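Local atomic coordinates of putative lipoprotein (Campylobacter jejuni subsp. jejuni, PDB entry 2G5G), a protein that binds heme, stacking two hemes face to face across a dimer, and probably serves in bacterial heme transport. Residues D23-Q27 / L255-D259; A42-G48 / K241-N247. All coordinates share one frame; numbering follows the deposited sequence.

How the contacts relate
Contact 2 lies in the middle of the mixed beta sheet, where strands 44-49 and 243-248 run parallel and most residues are buried. Contact 1, where the turn after strand 19-23 meets the segment leading into strand 260-264, mixes buried Thr24, Ser258 and Asp259 with exposed His25 and Gln27; its centre is about 17 Å from that of the chain, against about 9 Å for contact 2. Contact 2 is a ladder of backbone bonds with aliphatic packing on both faces, whereas contact 1 has a single backbone-backbone bond across it and depends mainly on side chains, a histidine-aspartate pair and a threonine hydroxyl. Asp259 joins them: its backbone N lies 2.7 Å from O of Val245, and its carboxylate also bonds to strand 243-248.

Contact 1 of 2, residues D23-Q27 / L255-D259; sequences DTHTQ and LKDSD
His25 reaches across to Asp259 in a histidine-carboxylate hydrogen bond, next to an Asx turn that shapes the 23-27 segment. NE2 of His25 donates to OD1 of Asp259 over 2.6 Å, and the oxygen lies in the imidazole plane while offering its anti lone pair. Ring and carboxylate planes are turned 41° from each other. Beside this pair, Thr24 grips the other segment twice. Its backbone N donates to O of Asp259 at 2.9 Å from well above that carbonyl's plane, and its OG1 donates to O of Ser258 at 2.6 Å. The hydroxyl sits between the backbone N and carbonyl carbon (chi1 64°), which leaves CG2 to lie against Ser258 and CD2 of Leu255. On the solvent side, CD1 of Leu255 packs on the amide carbon of Gln27, the two side chains crossing at about a right angle. Further out, Lys226 makes a salt bridge with OD1 of Asp259, so that oxygen has two partners, while OD2 accepts a hydrogen bond from the backbone N of Val245. The Asx turn is closed by N of His25 donating to OD1 of Asp23 at 2.9 Å. A water donates to O of Asp259 at 2.9 Å and, weakly, to OD1 of Asp23.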
ATOM      1  N   ASP A  23      -7.484  35.693 -12.393  1.00 21.70           N
ATOM      2  CA  ASP A  23      -8.829  35.168 -12.575  1.00 21.90           C
ATOM      3  C   ASP A  23      -8.714  34.196 -13.771  1.00 21.82           C
ATOM      4  O   ASP A  23      -8.329  34.616 -14.879  1.00 22.11           O
ATOM      5  CB  ASP A  23      -9.729  36.347 -12.920  1.00 21.25           C
ATOM      6  CG  ASP A  23     -11.183  35.960 -13.106  1.00 23.79           C
ATOM      7  OD1 ASP A  23     -11.473  34.866 -13.611  1.00 22.61           O
ATOM      8  OD2 ASP A  23     -12.048  36.785 -12.776  1.00 26.00           O
ATOM      9  N   THR A  24      -9.011  32.914 -13.581  1.00 21.13           N
ATOM     10  CA  THR A  24      -8.823  31.959 -14.699  1.00 20.80           C
ATOM     11  C   THR A  24      -9.927  32.051 -15.786  1.00 21.10           C
ATOM     12  O   THR A  24      -9.760  31.520 -16.885  1.00 21.13           O
ATOM     13  CB  THR A  24      -8.778  30.487 -14.219  1.00 20.50           C
ATOM     14  OG1 THR A  24     -10.051  30.158 -13.644  1.00 20.32           O
ATOM     15  CG2 THR A  24      -7.614  30.218 -13.253  1.00 20.11           C
ATOM     16  N   HIS A  25     -11.039  32.699 -15.474  1.00 20.40           N
ATOM     17  CA  HIS A  25     -12.145  32.777 -16.422  1.00 22.47           C
ATOM     18  C   HIS A  25     -11.803  33.787 -17.537  1.00 23.21           C
ATOM     19  O   HIS A  25     -12.109  33.564 -18.726  1.00 24.56           O
ATOM     20  CB  HIS A  25     -13.433  33.183 -15.701  1.00 22.01           C
ATOM     21  CG  HIS A  25     -13.873  32.205 -14.640  1.00 25.65           C
ATOM     22  ND1 HIS A  25     -15.183  31.811 -14.491  1.00 31.38           N
ATOM     23  CD2 HIS A  25     -13.172  31.507 -13.715  1.00 26.59           C
ATOM     24  CE1 HIS A  25     -15.276  30.932 -13.503  1.00 29.78           C
ATOM     25  NE2 HIS A  25     -14.069  30.739 -13.013  1.00 24.37           N
ATOM     26  N   THR A  26     -11.114  34.858 -17.152  1.00 23.02           N
ATOM     27  CA  THR A  26     -10.831  35.954 -18.068  1.00 22.64           C
ATOM     28  C   THR A  26      -9.341  36.029 -18.350  1.00 22.34           C
ATOM     29  O   THR A  26      -8.945  36.749 -19.246  1.00 21.98           O
ATOM     30  CB  THR A  26     -11.218  37.314 -17.459  1.00 22.44           C
ATOM     31  OG1 THR A  26     -10.578  37.457 -16.173  1.00 22.76           O
ATOM     32  CG2 THR A  26     -12.739  37.464 -17.298  1.00 21.26           C
ATOM     33  N   GLN A  27      -8.537  35.301 -17.581  1.00 22.10           N
ATOM     34  CA  GLN A  27      -7.073  35.436 -17.587  1.00 23.00           C
ATOM     35  C   GLN A  27      -6.625  36.887 -17.333  1.00 23.77           C
ATOM     36  O   GLN A  27      -5.599  37.353 -17.848  1.00 24.21           O
ATOM     37  CB  GLN A  27      -6.464  34.910 -18.894  1.00 23.89           C
ATOM     38  CG  GLN A  27      -6.693  33.448 -19.118  1.00 22.15           C
ATOM     39  CD  GLN A  27      -6.203  33.031 -20.487  1.00 24.26           C
ATOM     40  OE1 GLN A  27      -5.043  32.691 -20.655  1.00 26.86           O
ATOM     41  NE2 GLN A  27      -7.096  33.044 -21.455  1.00 23.03           N
ATOM     42  N   LEU A 255      -6.066  26.278 -16.677  1.00 23.27           N
ATOM     43  CA  LEU A 255      -7.058  27.254 -16.249  1.00 23.18           C
ATOM     44  C   LEU A 255      -8.369  26.620 -15.785  1.00 22.95           C
ATOM     45  O   LEU A 255      -9.044  27.147 -14.917  1.00 22.32           O
ATOM     46  CB  LEU A 255      -7.316  28.254 -17.376  1.00 23.19           C
ATOM     47  CG  LEU A 255      -6.157  29.147 -17.825  1.00 24.29           C
ATOM     48  CD1 LEU A 255      -6.538  29.817 -19.164  1.00 23.77           C
ATOM     49  CD2 LEU A 255      -5.786  30.163 -16.727  1.00 25.83           C
ATOM     50  N   LYS A 256      -8.716  25.484 -16.369  1.00 22.86           N
ATOM     51  CA  LYS A 256      -9.927  24.775 -16.031  1.00 24.15           C
ATOM     52  C   LYS A 256      -9.930  24.162 -14.630  1.00 22.85           C
ATOM     53  O   LYS A 256     -10.989  23.713 -14.171  1.00 23.35           O
ATOM     54  CB  LYS A 256     -10.192  23.659 -17.054  1.00 24.15           C
ATOM     55  CG  LYS A 256     -10.330  24.146 -18.502  1.00 26.33           C
ATOM     56  CD  LYS A 256     -10.612  22.972 -19.506  1.00 27.91           C
ATOM     57  CE  LYS A 256      -9.375  22.029 -19.741  1.00 31.76           C
ATOM     58  NZ  LYS A 256      -8.064  22.745 -20.096  1.00 30.75           N
ATOM     59  N   ASP A 257      -8.760  24.083 -13.995  1.00 21.42           N
ATOM     60  CA  ASP A 257      -8.627  23.460 -12.685  1.00 21.93           C
ATOM     61  C   ASP A 257      -9.195  24.328 -11.555  1.00 20.85           C
ATOM     62  O   ASP A 257      -9.485  23.826 -10.476  1.00 20.61           O
ATOM     63  CB  ASP A 257      -7.155  23.168 -12.373  1.00 22.24           C
ATOM     64  CG  ASP A 257      -6.696  21.839 -12.910  1.00 22.66           C
ATOM     65  OD1 ASP A 257      -7.537  20.965 -13.153  1.00 24.95           O
ATOM     66  OD2 ASP A 257      -5.474  21.670 -13.085  1.00 28.18           O
ATOM     67  N   SER A 258      -9.319  25.629 -11.774  1.00 19.94           N
ATOM     68  CA  SER A 258      -9.610  26.502 -10.633  1.00 19.45           C
ATOM     69  C   SER A 258     -10.279  27.796 -11.139  1.00 18.77           C
ATOM     70  O   SER A 258     -10.429  27.967 -12.339  1.00 19.11           O
ATOM     71  CB  SER A 258      -8.298  26.766  -9.882  1.00 19.00           C
ATOM     72  OG  SER A 258      -7.444  27.637 -10.613  1.00 19.78           O
ATOM     73  N   ASP A 259     -10.701  28.670 -10.231  1.00 17.61           N
ATOM     74  CA  ASP A 259     -11.272  29.985 -10.574  1.00 17.46           C
ATOM     75  C   ASP A 259     -10.248  31.113 -10.447  1.00 17.83           C
ATOM     76  O   ASP A 259     -10.362  32.172 -11.105  1.00 17.40           O
ATOM     77  CB  ASP A 259     -12.485  30.268  -9.676  1.00 16.64           C
ATOM     78  CG  ASP A 259     -13.554  29.194  -9.832  1.00 18.99           C
ATOM     79  OD1 ASP A 259     -14.060  29.042 -10.986  1.00 18.27           O
ATOM     80  OD2 ASP A 259     -13.843  28.467  -8.849  1.00 17.55           O
TER
HETATM   81  O   HOH W   1     -12.901  33.553 -11.271  1.00 25.92           O

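Contact 2 of 2, residues A42-G48 / K241-N247; sequences ADVILLG and KKIVVVN
CG1 of Val244 presses into the hollow between Ala42 and Ile45, 3.3 Å from CB of Ala42, a tight contact, and 3.6 Å from CG1 of Ile45. Its chi1 of 65° sets this methyl between its own backbone N and carbonyl carbon, on the side of strand 44-48. Further along the same face, Leu47 leans over so that its CD2 meets CG1 of Val246. On the other face Ile243 spreads two arms: CD1 lies against CB of Val44, and CG2 meets CD1 of Leu46, which also reaches CG2 of Val245. Between these two layers of side chains the strands run parallel, 17° apart, at the heart of the mixed sheet. Backbone bonds pass alternately between them, from N of Val244 to O of Val44 and from N of Leu46 to O of Val244, the series ending with N of Gly48 on O of Val246. Helix 54-73 covers Ile45 and Leu47, while helix 230-236 packs on Leu46, Ile243 and Val245. At the ladder's entrance, O of Lys242 accepts from both Asp43 N and Val44 N. The Asp43 carboxylate returns the grip, its OD2 accepting from N of Lys242 at 2.7 Å through the anti lone pair. The aliphatic chain of Lys241 lies across Val44, its CD 3.7 Å from CG2.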
ATOM      1  N   ALA A  42     -18.193  33.506  -1.525  1.00 19.97           N
ATOM      2  CA  ALA A  42     -18.382  32.063  -1.671  1.00 19.31           C
ATOM      3  C   ALA A  42     -18.796  31.448  -0.355  1.00 18.68           C
ATOM      4  O   ALA A  42     -18.511  32.001   0.702  1.00 17.86           O
ATOM      5  CB  ALA A  42     -17.104  31.403  -2.204  1.00 18.83           C
ATOM      6  N   ASP A  43     -19.497  30.311  -0.419  1.00 18.56           N
ATOM      7  CA  ASP A  43     -19.778  29.508   0.779  1.00 18.34           C
ATOM      8  C   ASP A  43     -18.691  28.475   1.079  1.00 17.96           C
ATOM      9  O   ASP A  43     -18.465  28.112   2.242  1.00 17.18           O
ATOM     10  CB  ASP A  43     -21.150  28.791   0.642  1.00 17.56           C
ATOM     11  CG  ASP A  43     -22.270  29.773   0.371  1.00 19.28           C
ATOM     12  OD1 ASP A  43     -22.493  30.603   1.257  1.00 18.42           O
ATOM     13  OD2 ASP A  43     -22.861  29.770  -0.732  1.00 19.04           O
ATOM     14  N   VAL A  44     -18.068  27.989   0.017  1.00 17.37           N
ATOM     15  CA  VAL A  44     -16.998  27.001   0.095  1.00 18.38           C
ATOM     16  C   VAL A  44     -15.810  27.509  -0.740  1.00 17.72           C
ATOM     17  O   VAL A  44     -15.945  27.774  -1.941  1.00 18.26           O
ATOM     18  CB  VAL A  44     -17.444  25.643  -0.483  1.00 19.45           C
ATOM     19  CG1 VAL A  44     -16.294  24.644  -0.440  1.00 18.70           C
ATOM     20  CG2 VAL A  44     -18.705  25.104   0.282  1.00 19.18           C
ATOM     21  N   ILE A  45     -14.660  27.606  -0.116  1.00 17.87           N
ATOM     22  CA  ILE A  45     -13.464  28.049  -0.813  1.00 19.46           C
ATOM     23  C   ILE A  45     -12.520  26.868  -0.803  1.00 19.25           C
ATOM     24  O   ILE A  45     -12.120  26.399   0.263  1.00 19.33           O
ATOM     25  CB  ILE A  45     -12.795  29.278  -0.116  1.00 20.50           C
ATOM     26  CG1 ILE A  45     -13.725  30.489  -0.155  1.00 20.77           C
ATOM     27  CG2 ILE A  45     -11.460  29.630  -0.806  1.00 20.88           C
ATOM     28  CD1 ILE A  45     -13.560  31.445   1.040  1.00 19.24           C
ATOM     29  N   LEU A  46     -12.193  26.346  -1.983  1.00 18.77           N
ATOM     30  CA  LEU A  46     -11.170  25.306  -2.059  1.00 19.96           C
ATOM     31  C   LEU A  46      -9.794  25.893  -2.372  1.00 19.95           C
ATOM     32  O   LEU A  46      -9.674  26.674  -3.304  1.00 21.41           O
ATOM     33  CB  LEU A  46     -11.514  24.219  -3.079  1.00 19.39           C
ATOM     34  CG  LEU A  46     -12.767  23.378  -2.876  1.00 23.01           C
ATOM     35  CD1 LEU A  46     -13.935  24.168  -3.345  1.00 24.05           C
ATOM     36  CD2 LEU A  46     -12.649  22.112  -3.731  1.00 24.42           C
ATOM     37  N   LEU A  47      -8.786  25.517  -1.580  1.00 18.46           N
ATOM     38  CA  LEU A  47      -7.403  26.026  -1.720  1.00 19.27           C
ATOM     39  C   LEU A  47      -6.497  24.843  -2.000  1.00 20.22           C
ATOM     40  O   LEU A  47      -6.278  23.979  -1.114  1.00 20.00           O
ATOM     41  CB  LEU A  47      -6.936  26.677  -0.418  1.00 19.18           C
ATOM     42  CG  LEU A  47      -6.128  27.977  -0.422  1.00 22.81           C
ATOM     43  CD1 LEU A  47      -5.326  28.167   0.863  1.00 20.87           C
ATOM     44  CD2 LEU A  47      -5.346  28.374  -1.702  1.00 22.14           C
ATOM     45  N   GLY A  48      -6.002  24.781  -3.238  1.00 20.56           N
ATOM     46  CA  GLY A  48      -5.192  23.667  -3.702  1.00 21.44           C
ATOM     47  C   GLY A  48      -3.717  23.977  -3.514  1.00 21.89           C
ATOM     48  O   GLY A  48      -3.278  25.077  -3.833  1.00 22.48           O
ATOM     49  N   LYS A 241     -24.743  25.905  -2.772  1.00 19.39           N
ATOM     50  CA  LYS A 241     -23.665  26.745  -2.219  1.00 18.02           C
ATOM     51  C   LYS A 241     -22.834  27.335  -3.327  1.00 18.73           C
ATOM     52  O   LYS A 241     -22.607  26.684  -4.376  1.00 18.31           O
ATOM     53  CB  LYS A 241     -22.743  25.950  -1.280  1.00 18.00           C
ATOM     54  CG  LYS A 241     -23.373  25.649   0.095  1.00 15.20           C
ATOM     55  CD  LYS A 241     -22.372  25.052   1.041  1.00 16.86           C
ATOM     56  CE  LYS A 241     -22.950  24.881   2.476  1.00 15.17           C
ATOM     57  NZ  LYS A 241     -21.820  24.265   3.279  1.00 19.32           N
ATOM     58  N   LYS A 242     -22.358  28.549  -3.113  1.00 18.58           N
ATOM     59  CA  LYS A 242     -21.411  29.141  -4.068  1.00 19.27           C
ATOM     60  C   LYS A 242     -20.029  28.597  -3.781  1.00 18.48           C
ATOM     61  O   LYS A 242     -19.503  28.751  -2.673  1.00 17.49           O
ATOM     62  CB  LYS A 242     -21.415  30.659  -3.953  1.00 19.27           C
ATOM     63  CG  LYS A 242     -22.800  31.245  -4.349  1.00 23.38           C
ATOM     64  CD  LYS A 242     -22.911  32.688  -3.892  1.00 28.16           C
ATOM     65  CE  LYS A 242     -24.298  33.255  -4.211  1.00 32.36           C
ATOM     66  NZ  LYS A 242     -25.380  32.484  -3.476  1.00 33.96           N
ATOM     67  N   ILE A 243     -19.450  27.963  -4.798  1.00 18.20           N
ATOM     68  CA  ILE A 243     -18.160  27.285  -4.698  1.00 17.63           C
ATOM     69  C   ILE A 243     -17.092  28.080  -5.465  1.00 17.91           C
ATOM     70  O   ILE A 243     -17.294  28.436  -6.636  1.00 17.56           O
ATOM     71  CB  ILE A 243     -18.216  25.865  -5.342  1.00 19.16           C
ATOM     72  CG1 ILE A 243     -19.499  25.057  -4.940  1.00 16.69           C
ATOM     73  CG2 ILE A 243     -16.926  25.094  -5.022  1.00 19.28           C
ATOM     74  CD1 ILE A 243     -19.714  24.919  -3.346  1.00 14.52           C
ATOM     75  N   VAL A 244     -15.929  28.283  -4.852  1.00 16.61           N
ATOM     76  CA  VAL A 244     -14.803  28.952  -5.532  1.00 16.98           C
ATOM     77  C   VAL A 244     -13.511  28.175  -5.255  1.00 17.33           C
ATOM     78  O   VAL A 244     -13.273  27.693  -4.130  1.00 16.89           O
ATOM     79  CB  VAL A 244     -14.645  30.463  -5.157  1.00 17.39           C
ATOM     80  CG1 VAL A 244     -14.292  30.627  -3.665  1.00 17.00           C
ATOM     81  CG2 VAL A 244     -13.591  31.120  -6.038  1.00 16.59           C
ATOM     82  N   VAL A 245     -12.693  28.060  -6.298  1.00 16.58           N
ATOM     83  CA  VAL A 245     -11.487  27.240  -6.247  1.00 17.74           C
ATOM     84  C   VAL A 245     -10.286  28.116  -6.535  1.00 17.49           C
ATOM     85  O   VAL A 245     -10.241  28.817  -7.563  1.00 18.25           O
ATOM     86  CB  VAL A 245     -11.514  26.056  -7.256  1.00 16.34           C
ATOM     87  CG1 VAL A 245     -10.221  25.219  -7.122  1.00 19.21           C
ATOM     88  CG2 VAL A 245     -12.794  25.192  -7.099  1.00 17.65           C
ATOM     89  N   VAL A 246      -9.345  28.100  -5.602  1.00 16.93           N
ATOM     90  CA  VAL A 246      -8.103  28.857  -5.734  1.00 18.30           C
ATOM     91  C   VAL A 246      -6.955  27.884  -5.733  1.00 19.59           C
ATOM     92  O   VAL A 246      -6.762  27.130  -4.763  1.00 20.27           O
ATOM     93  CB  VAL A 246      -7.887  29.849  -4.582  1.00 17.74           C
ATOM     94  CG1 VAL A 246      -6.515  30.617  -4.773  1.00 19.29           C
ATOM     95  CG2 VAL A 246      -9.029  30.863  -4.506  1.00 18.50           C
ATOM     96  N   ASN A 247      -6.165  27.882  -6.800  1.00 20.30           N
ATOM     97  CA  ASN A 247      -5.073  26.905  -6.857  1.00 21.82           C
ATOM     98  C   ASN A 247      -3.763  27.651  -6.719  1.00 21.63           C
ATOM     99  O   ASN A 247      -3.588  28.722  -7.312  1.00 21.41           O
ATOM    100  CB  ASN A 247      -5.060  26.069  -8.144  1.00 20.79           C
ATOM    101  CG  ASN A 247      -4.079  24.870  -8.041  1.00 24.41           C
ATOM    102  OD1 ASN A 247      -3.362  24.523  -8.984  1.00 26.93           O
ATOM    103  ND2 ASN A 247      -4.032  24.272  -6.877  1.00 22.56           N
TER
HETATM  104  O   HOH W   2     -20.330  26.658   3.657  1.00 16.52           O
HETATM  105  O   HOH W   3     -24.902  31.269  -1.208  1.00 37.25           O